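Local coordinates for ThiJ/PfpI family protein (Pseudomonas syringae pv. tomato, PDB 3EWN) that is of unknown function but has the alpha/beta fold of the DJ-1/PfpI family, related to the class I glutamine amidotransferases, at residues Q25-V30 and T86-P91; V36-G41 and A173-G178; V57-D62 and A76-C81. All blocks are in the same frame, centred on the assembly; numbering follows the deposited sequence.

Interaction 1: Q25-V30 and T86-P91; sequences QIAMLV and TVLFAP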
loop_
_atom_site.group_PDB
_atom_site.type_symbol
_atom_site.label_atom_id
_atom_site.label_comp_id
_atom_site.label_asym_id
_atom_site.label_seq_id
_atom_site.Cartn_x
_atom_site.Cartn_y
_atom_site.Cartn_z
ATOM N N GLN A 25 -8.037 -6.205 -18.554
ATOM C CA GLN A 25 -8.229 -7.413 -17.758
ATOM C C GLN A 25 -6.905 -7.546 -17.023
ATOM O O GLN A 25 -5.881 -7.828 -17.638
ATOM C CB GLN A 25 -8.443 -8.627 -18.663
ATOM C CG GLN A 25 -9.665 -8.521 -19.559
ATOM C CD GLN A 25 -10.948 -8.389 -18.771
ATOM O OE1 GLN A 25 -11.206 -9.164 -17.851
ATOM N NE2 GLN A 25 -11.769 -7.404 -19.132
ATOM N N ILE A 26 -6.934 -7.354 -15.710
ATOM C CA ILE A 26 -5.722 -7.383 -14.903
ATOM C C ILE A 26 -5.736 -8.481 -13.850
ATOM O O ILE A 26 -6.594 -8.488 -12.966
ATOM C CB ILE A 26 -5.536 -6.007 -14.210
ATOM C CG1 ILE A 26 -5.441 -4.911 -15.276
ATOM C CG2 ILE A 26 -4.302 -6.015 -13.326
ATOM C CD1 ILE A 26 -5.589 -3.495 -14.741
ATOM N N ALA A 27 -4.784 -9.406 -13.945
ATOM C CA ALA A 27 -4.698 -10.496 -12.979
ATOM C C ALA A 27 -3.520 -10.274 -12.036
ATOM O O ALA A 27 -2.377 -10.138 -12.475
ATOM C CB ALA A 27 -4.543 -11.835 -13.703
HETATM N N MSE A 28 -3.808 -10.248 -10.737
HETATM C CA MSE A 28 -2.782 -10.044 -9.724
HETATM C C MSE A 28 -2.689 -11.275 -8.829
HETATM O O MSE A 28 -3.625 -11.605 -8.107
HETATM C CB MSE A 28 -3.120 -8.801 -8.897
HETATM C CG MSE A 28 -3.354 -7.551 -9.760
HETATM SE SE MSE A 28 -3.734 -5.934 -8.784
HETATM C CE MSE A 28 -1.948 -5.375 -8.404
ATOM N N LEU A 29 -1.552 -11.956 -8.897
ATOM C CA LEU A 29 -1.326 -13.152 -8.105
ATOM C C LEU A 29 -1.140 -12.820 -6.629
ATOM O O LEU A 29 -0.499 -11.829 -6.288
ATOM C CB LEU A 29 -0.077 -13.883 -8.609
ATOM C CG LEU A 29 0.379 -15.115 -7.823
ATOM C CD1 LEU A 29 -0.559 -16.281 -8.097
ATOM C CD2 LEU A 29 1.806 -15.478 -8.233
ATOM N N VAL A 30 -1.724 -13.640 -5.760
ATOM C CA VAL A 30 -1.555 -13.472 -4.319
ATOM C C VAL A 30 -1.248 -14.860 -3.780
ATOM O O VAL A 30 -1.668 -15.857 -4.359
ATOM C CB VAL A 30 -2.814 -12.898 -3.602
ATOM C CG1 VAL A 30 -3.085 -11.488 -4.093
ATOM C CG2 VAL A 30 -4.021 -13.806 -3.810
ATOM N N THR A 86 -4.671 -8.335 -20.034
ATOM C CA THR A 86 -4.003 -7.112 -20.452
ATOM C C THR A 86 -2.728 -7.070 -19.620
ATOM O O THR A 86 -1.648 -6.740 -20.117
ATOM C CB THR A 86 -4.842 -5.867 -20.118
ATOM O OG1 THR A 86 -6.143 -6.003 -20.701
ATOM C CG2 THR A 86 -4.170 -4.611 -20.657
ATOM N N VAL A 87 -2.864 -7.426 -18.345
ATOM C CA VAL A 87 -1.730 -7.432 -17.427
ATOM C C VAL A 87 -1.692 -8.635 -16.492
ATOM O O VAL A 87 -2.704 -9.010 -15.905
ATOM C CB VAL A 87 -1.723 -6.171 -16.534
ATOM C CG1 VAL A 87 -0.524 -6.217 -15.589
ATOM C CG2 VAL A 87 -1.682 -4.917 -17.389
ATOM N N LEU A 88 -0.514 -9.239 -16.371
ATOM C CA LEU A 88 -0.302 -10.359 -15.454
ATOM C C LEU A 88 0.665 -9.748 -14.452
ATOM O O LEU A 88 1.656 -9.142 -14.850
ATOM C CB LEU A 88 0.355 -11.546 -16.163
ATOM C CG LEU A 88 0.715 -12.743 -15.265
ATOM C CD1 LEU A 88 -0.535 -13.294 -14.566
ATOM C CD2 LEU A 88 1.368 -13.823 -16.105
ATOM N N PHE A 89 0.386 -9.897 -13.161
ATOM C CA PHE A 89 1.231 -9.290 -12.135
ATOM C C PHE A 89 1.528 -10.208 -10.960
ATOM O O PHE A 89 0.661 -10.955 -10.519
ATOM C CB PHE A 89 0.542 -8.024 -11.608
ATOM C CG PHE A 89 1.167 -7.458 -10.361
ATOM C CD1 PHE A 89 2.177 -6.504 -10.441
ATOM C CD2 PHE A 89 0.745 -7.881 -9.104
ATOM C CE1 PHE A 89 2.756 -5.977 -9.287
ATOM C CE2 PHE A 89 1.318 -7.363 -7.943
ATOM C CZ PHE A 89 2.326 -6.408 -8.035
ATOM N N ALA A 90 2.755 -10.128 -10.442
ATOM C CA ALA A 90 3.141 -10.928 -9.284
ATOM C C ALA A 90 3.839 -10.074 -8.234
ATOM O O ALA A 90 4.784 -9.344 -8.546
ATOM C CB ALA A 90 4.059 -12.068 -9.701
ATOM N N PRO A 91 3.365 -10.137 -6.977
ATOM C CA PRO A 91 3.958 -9.371 -5.877
ATOM C C PRO A 91 5.089 -10.181 -5.255
ATOM O O PRO A 91 5.264 -11.364 -5.577
ATOM C CB PRO A 91 2.789 -9.192 -4.916
ATOM C CG PRO A 91 2.077 -10.512 -5.044
ATOM C CD PRO A 91 2.084 -10.738 -6.560
#

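Interaction 2: V36-G41 and A173-G178; sequences VMDLVG and AGVTAG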
loop_
_atom_site.group_PDB
_atom_site.type_symbol
_atom_site.label_atom_id
_atom_site.label_comp_id
_atom_site.label_asym_id
_atom_site.label_seq_id
_atom_site.Cartn_x
_atom_site.Cartn_y
_atom_site.Cartn_z
ATOM N N VAL A 36 2.197 -7.621 1.561
ATOM C CA VAL A 36 0.994 -6.973 1.060
ATOM C C VAL A 36 1.179 -5.631 0.352
ATOM O O VAL A 36 0.475 -5.350 -0.617
ATOM C CB VAL A 36 -0.087 -6.860 2.177
ATOM C CG1 VAL A 36 0.237 -5.731 3.132
ATOM C CG2 VAL A 36 -1.459 -6.682 1.548
HETATM N N MSE A 37 2.124 -4.809 0.801
HETATM C CA MSE A 37 2.347 -3.522 0.139
HETATM C C MSE A 37 2.739 -3.758 -1.330
HETATM O O MSE A 37 2.464 -2.934 -2.201
HETATM C CB MSE A 37 3.448 -2.735 0.867
HETATM C CG MSE A 37 3.748 -1.350 0.287
HETATM SE SE MSE A 37 2.251 -0.135 0.126
HETATM C CE MSE A 37 2.945 0.932 -1.289
ATOM N N ASP A 38 3.384 -4.891 -1.596
ATOM C CA ASP A 38 3.801 -5.231 -2.958
ATOM C C ASP A 38 2.595 -5.311 -3.875
ATOM O O ASP A 38 2.671 -4.976 -5.055
ATOM C CB ASP A 38 4.518 -6.584 -2.979
ATOM C CG ASP A 38 5.897 -6.517 -2.386
ATOM O OD1 ASP A 38 6.202 -5.520 -1.695
ATOM O OD2 ASP A 38 6.675 -7.472 -2.606
ATOM N N LEU A 39 1.485 -5.779 -3.317
ATOM C CA LEU A 39 0.241 -5.924 -4.057
ATOM C C LEU A 39 -0.562 -4.628 -4.100
ATOM O O LEU A 39 -1.008 -4.199 -5.163
ATOM C CB LEU A 39 -0.620 -7.014 -3.410
ATOM C CG LEU A 39 -2.055 -7.185 -3.917
ATOM C CD1 LEU A 39 -2.040 -7.783 -5.310
ATOM C CD2 LEU A 39 -2.825 -8.083 -2.967
ATOM N N VAL A 40 -0.730 -4.005 -2.937
ATOM C CA VAL A 40 -1.529 -2.790 -2.813
ATOM C C VAL A 40 -0.996 -1.513 -3.461
ATOM O O VAL A 40 -1.782 -0.684 -3.915
ATOM C CB VAL A 40 -1.861 -2.534 -1.325
ATOM C CG1 VAL A 40 -2.573 -1.203 -1.153
ATOM C CG2 VAL A 40 -2.744 -3.671 -0.810
ATOM N N GLY A 41 0.321 -1.335 -3.496
ATOM C CA GLY A 41 0.856 -0.147 -4.143
ATOM C C GLY A 41 0.325 -0.164 -5.566
ATOM O O GLY A 41 -0.295 0.797 -6.022
ATOM N N ALA A 173 11.162 -2.359 -8.448
ATOM C CA ALA A 173 12.089 -2.823 -7.427
ATOM C C ALA A 173 11.381 -3.167 -6.119
ATOM O O ALA A 173 10.193 -3.481 -6.106
ATOM C CB ALA A 173 13.167 -1.778 -7.186
ATOM N N GLY A 174 12.118 -3.094 -5.018
ATOM C CA GLY A 174 11.555 -3.430 -3.726
ATOM C C GLY A 174 10.313 -2.686 -3.267
ATOM O O GLY A 174 10.111 -1.509 -3.562
ATOM N N VAL A 175 9.484 -3.420 -2.531
ATOM C CA VAL A 175 8.237 -2.943 -1.935
ATOM C C VAL A 175 7.577 -1.664 -2.468
ATOM O O VAL A 175 6.777 -1.715 -3.409
ATOM C CB VAL A 175 8.422 -2.805 -0.404
ATOM C CG1 VAL A 175 7.083 -2.582 0.273
ATOM C CG2 VAL A 175 9.105 -4.067 0.145
ATOM N N THR A 176 7.899 -0.524 -1.862
ATOM C CA THR A 176 7.287 0.746 -2.245
ATOM C C THR A 176 7.452 1.158 -3.701
ATOM O O THR A 176 6.721 2.022 -4.188
ATOM C CB THR A 176 7.775 1.893 -1.336
ATOM O OG1 THR A 176 9.195 2.024 -1.446
ATOM C CG2 THR A 176 7.409 1.606 0.117
ATOM N N ALA A 177 8.400 0.544 -4.404
ATOM C CA ALA A 177 8.607 0.856 -5.816
ATOM C C ALA A 177 7.328 0.570 -6.612
ATOM O O ALA A 177 7.133 1.090 -7.713
ATOM C CB ALA A 177 9.766 0.023 -6.369
ATOM N N GLY A 178 6.462 -0.264 -6.047
ATOM C CA GLY A 178 5.217 -0.612 -6.715
ATOM C C GLY A 178 4.364 0.587 -7.087
ATOM O O GLY A 178 3.622 0.545 -8.068
HETATM O O HOH W 1 4.097 -1.420 -3.740
#

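Interaction 3: V57-D62 and A76-C81; sequences VAKSLD and ATFGTC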
loop_
_atom_site.group_PDB
_atom_site.type_symbol
_atom_site.label_atom_id
_atom_site.label_comp_id
_atom_site.label_asym_id
_atom_site.label_seq_id
_atom_site.Cartn_x
_atom_site.Cartn_y
_atom_site.Cartn_z
ATOM N N VAL A 57 -5.915 -13.359 -8.061
ATOM C CA VAL A 57 -5.752 -14.788 -8.306
ATOM C C VAL A 57 -4.862 -15.565 -7.350
ATOM O O VAL A 57 -3.755 -15.138 -7.029
ATOM C CB VAL A 57 -5.209 -15.014 -9.729
ATOM C CG1 VAL A 57 -5.283 -16.485 -10.092
ATOM C CG2 VAL A 57 -5.990 -14.172 -10.718
ATOM N N ALA A 58 -5.347 -16.730 -6.932
ATOM C CA ALA A 58 -4.599 -17.600 -6.030
ATOM C C ALA A 58 -4.872 -19.061 -6.365
ATOM O O ALA A 58 -5.758 -19.367 -7.164
ATOM C CB ALA A 58 -4.988 -17.315 -4.587
ATOM N N LYS A 59 -4.111 -19.960 -5.749
ATOM C CA LYS A 59 -4.269 -21.396 -5.979
ATOM C C LYS A 59 -5.695 -21.828 -5.633
ATOM O O LYS A 59 -6.251 -22.738 -6.252
ATOM C CB LYS A 59 -3.251 -22.169 -5.135
ATOM C CG LYS A 59 -3.012 -23.609 -5.569
ATOM C CD LYS A 59 -1.781 -24.187 -4.878
ATOM C CE LYS A 59 -1.474 -25.590 -5.378
ATOM N NZ LYS A 59 -0.224 -26.142 -4.786
ATOM N N SER A 60 -6.282 -21.172 -4.637
ATOM C CA SER A 60 -7.651 -21.458 -4.223
ATOM C C SER A 60 -8.271 -20.156 -3.734
ATOM O O SER A 60 -7.592 -19.129 -3.672
ATOM C CB SER A 60 -7.673 -22.502 -3.107
ATOM O OG SER A 60 -7.106 -23.725 -3.542
ATOM N N LEU A 61 -9.551 -20.188 -3.384
ATOM C CA LEU A 61 -10.213 -18.975 -2.921
ATOM C C LEU A 61 -10.072 -18.728 -1.424
ATOM O O LEU A 61 -10.579 -17.736 -0.907
ATOM C CB LEU A 61 -11.694 -18.991 -3.315
ATOM C CG LEU A 61 -11.988 -18.917 -4.820
ATOM C CD1 LEU A 61 -13.491 -18.907 -5.044
ATOM C CD2 LEU A 61 -11.364 -17.661 -5.421
ATOM N N ASP A 62 -9.384 -19.623 -0.722
ATOM C CA ASP A 62 -9.196 -19.425 0.711
ATOM C C ASP A 62 -8.368 -18.157 0.916
ATOM O O ASP A 62 -7.488 -17.841 0.114
ATOM C CB ASP A 62 -8.461 -20.614 1.342
ATOM C CG ASP A 62 -9.199 -21.926 1.161
ATOM O OD1 ASP A 62 -10.392 -21.993 1.514
ATOM O OD2 ASP A 62 -8.582 -22.892 0.670
ATOM N N ALA A 76 -10.375 -15.131 -7.700
ATOM C CA ALA A 76 -10.226 -16.060 -8.809
ATOM C C ALA A 76 -9.143 -17.080 -8.495
ATOM O O ALA A 76 -8.265 -16.830 -7.669
ATOM C CB ALA A 76 -9.868 -15.299 -10.087
ATOM N N THR A 77 -9.223 -18.234 -9.148
ATOM C CA THR A 77 -8.237 -19.294 -8.981
ATOM C C THR A 77 -7.538 -19.427 -10.324
ATOM O O THR A 77 -7.939 -18.784 -11.294
ATOM C CB THR A 77 -8.898 -20.639 -8.638
ATOM O OG1 THR A 77 -9.739 -21.051 -9.723
ATOM C CG2 THR A 77 -9.739 -20.511 -7.374
ATOM N N PHE A 78 -6.499 -20.251 -10.387
ATOM C CA PHE A 78 -5.776 -20.439 -11.637
ATOM C C PHE A 78 -6.724 -20.960 -12.711
ATOM O O PHE A 78 -6.461 -20.822 -13.906
ATOM C CB PHE A 78 -4.621 -21.428 -11.452
ATOM C CG PHE A 78 -3.641 -21.026 -10.387
ATOM C CD1 PHE A 78 -3.391 -19.683 -10.123
ATOM C CD2 PHE A 78 -2.950 -21.992 -9.663
ATOM C CE1 PHE A 78 -2.463 -19.308 -9.154
ATOM C CE2 PHE A 78 -2.018 -21.628 -8.691
ATOM C CZ PHE A 78 -1.777 -20.283 -8.435
ATOM N N GLY A 79 -7.831 -21.555 -12.275
ATOM C CA GLY A 79 -8.807 -22.089 -13.207
ATOM C C GLY A 79 -9.851 -21.092 -13.676
ATOM O O GLY A 79 -10.295 -21.159 -14.822
ATOM N N THR A 80 -10.257 -20.167 -12.810
ATOM C CA THR A 80 -11.270 -19.188 -13.193
ATOM C C THR A 80 -10.705 -17.866 -13.709
ATOM O O THR A 80 -11.451 -16.999 -14.162
ATOM C CB THR A 80 -12.246 -18.901 -12.028
ATOM O OG1 THR A 80 -11.527 -18.364 -10.910
ATOM C CG2 THR A 80 -12.955 -20.188 -11.604
ATOM N N CYS A 81 -9.389 -17.702 -13.639
ATOM C CA CYS A 81 -8.772 -16.477 -14.138
ATOM C C CYS A 81 -8.855 -16.484 -15.665
ATOM O O CYS A 81 -8.587 -17.505 -16.295
ATOM C CB CYS A 81 -7.305 -16.409 -13.712
ATOM S SG CYS A 81 -6.415 -14.956 -14.319
#

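Interaction 1: Q25-V30 and T86-P91
Phe89 and Met28 meet on one face of the central sheet of this DJ-1/PfpI-type alpha/beta fold, where strands 25-29 and 87-90 run side by side and parallel. Their axes lie 4.8 Å apart and diverge by only 14°. The backbone of Phe89 holds both neighbours of Met28: its N donates to Ala27 O, and its O receives Leu29 N at 2.9 Å in an almost straight bond (174°). Above the sheet, Met28 (a selenomethionine) is bent at chi3, 84°, which brings CE over the Phe89 ring in a CH-pi contact, 4.1 Å from the ring centroid and displaced toward the rim at CD2. Helix 36-46 packs on Met28 through His43 and Phe46, while Phe89 also leans on Thr121 and Val123 of the next strand.

Val87 shares this face with Ile26; the two side chains lie alongside, pointing the same way, with Val87 CB 4.1 Å from Ile26 CG2. Leu29 packs at the end of the strand pair, its CD2 4.3 Å from Ala90 CB. At the start of the pair Gln25 O accepts two bonds, from Val87 N and, at 2.7 Å, from Thr86 N, and Gln25 N returns a bond to Thr86 OG1 at 2.9 Å.

Interaction 2: V36-G41 and A173-G178
Met37 and Asp38 pack against Val175 in a buried, water-bridged contact between the N-terminal part of helix 36-46 and the turn that leads into helix 177-189. That turn is a type II' beta turn from Gly174 to Ala177, closed by Ala177 N bonding to Gly174 O at 2.8 Å. It presents Val175 CG1 to two partners: Met37 CG at 3.6 Å, and Asp38 OD1. Both side chains cross that of Val175 at about a right angle. Met37, a selenomethionine, has CG anti to its backbone N (chi1 -179°), which sets CG against the valine methyl. The carboxylate of Asp38 puts OD1 3.3 Å from Val175 CA, while OD2 takes a weak hydrogen bond from Gly92 N. Beyond them Gly41 and Gly178 bring bare backbone together, with CA atoms 5.1 Å apart.

Asp38 also touches Cys124, just after strand 119-123, a position consistent with the nucleophile cysteine of DJ-1/PfpI relatives. Met37 meets Met37 of the second subunit, and Thr176 OG1 bonds Ser202 O there. Two carbonyl oxygens, both acceptors, cannot bond each other; one water joins them, donating to Met37 O and to Val175 O, each at 2.7 Å, so both of its protons are spent between the segments.

Interaction 3: V57-D62 and A76-C81
Val57 and Ala76 form a parallel bridge at the edge of the central sheet, where the short, weakly bonded strand 76-77 lies beside strand 53-58, and the backbones are joined by Ala58 N donating to Ala76 O at 3.0 Å (157°). A second bond, from Phe78 N to Ala58 O, is weak, and beyond it side chains carry the contact.

Val57 spreads its two methyls between different partners. CG1, anti to the backbone N, meets the edge of the Phe78 ring at CD1, 3.7 Å away. CG2 packs on Cys81 SG, also at 3.7 Å, and more loosely on Ala76 CB. The Phe78 ring turns one face to the backbone of the other segment: Lys59 CA sits over it in a CH-pi contact, 3.8 Å from the centroid and displaced toward the rim. The extended Lys59 side chain then crosses the ring obliquely, CB and CG passing near CE2, and ends in a salt bridge from NZ to Asp103. Helix 104-114 takes up the same phenylalanine, whose ring stacks with Phe109.

On the outer side Leu61 crosses Thr77 at about a right angle, with Leu61 CG 3.8 Å from Thr77 CG2. Thr77 OG1 stands between its backbone N and carbonyl carbon (chi1 63°), and accepts from Thr80 N at 3.3 Å in an ST motif. Thr80 OG1 reciprocates by accepting Thr77 N at 2.9 Å and 170°.

The polar exchange thus stays within residues 76-81: it ties Thr77 to Thr80 and shapes the turn that carries Phe78 and Cys81 back to Val57. Across the contact, one good backbone bond is supplemented mainly by apolar and CH-pi packing, consistent with a weakly bonded edge strand held largely by side-chain packing.

In the fold
Strand 25-29 comes first in the chain, and interaction 1 closes its long loop when residues 86-91 return beside it. Helix 36-46 departs within that loop, yet finds its partner far later, at residues 173-178, so interactions 1 and 2 cross along the sequence. Interaction 3 is a short local closure, 57-62 with 76-81, contained within both. In space, interactions 1 and 3 share the sheet, since strands 25-29 and 53-58 are neighbours. Helix 36-46 joins interaction 2 to interaction 1, Asp38 meeting both Phe89 and Pro91, whereas interactions 2 and 3 do not touch.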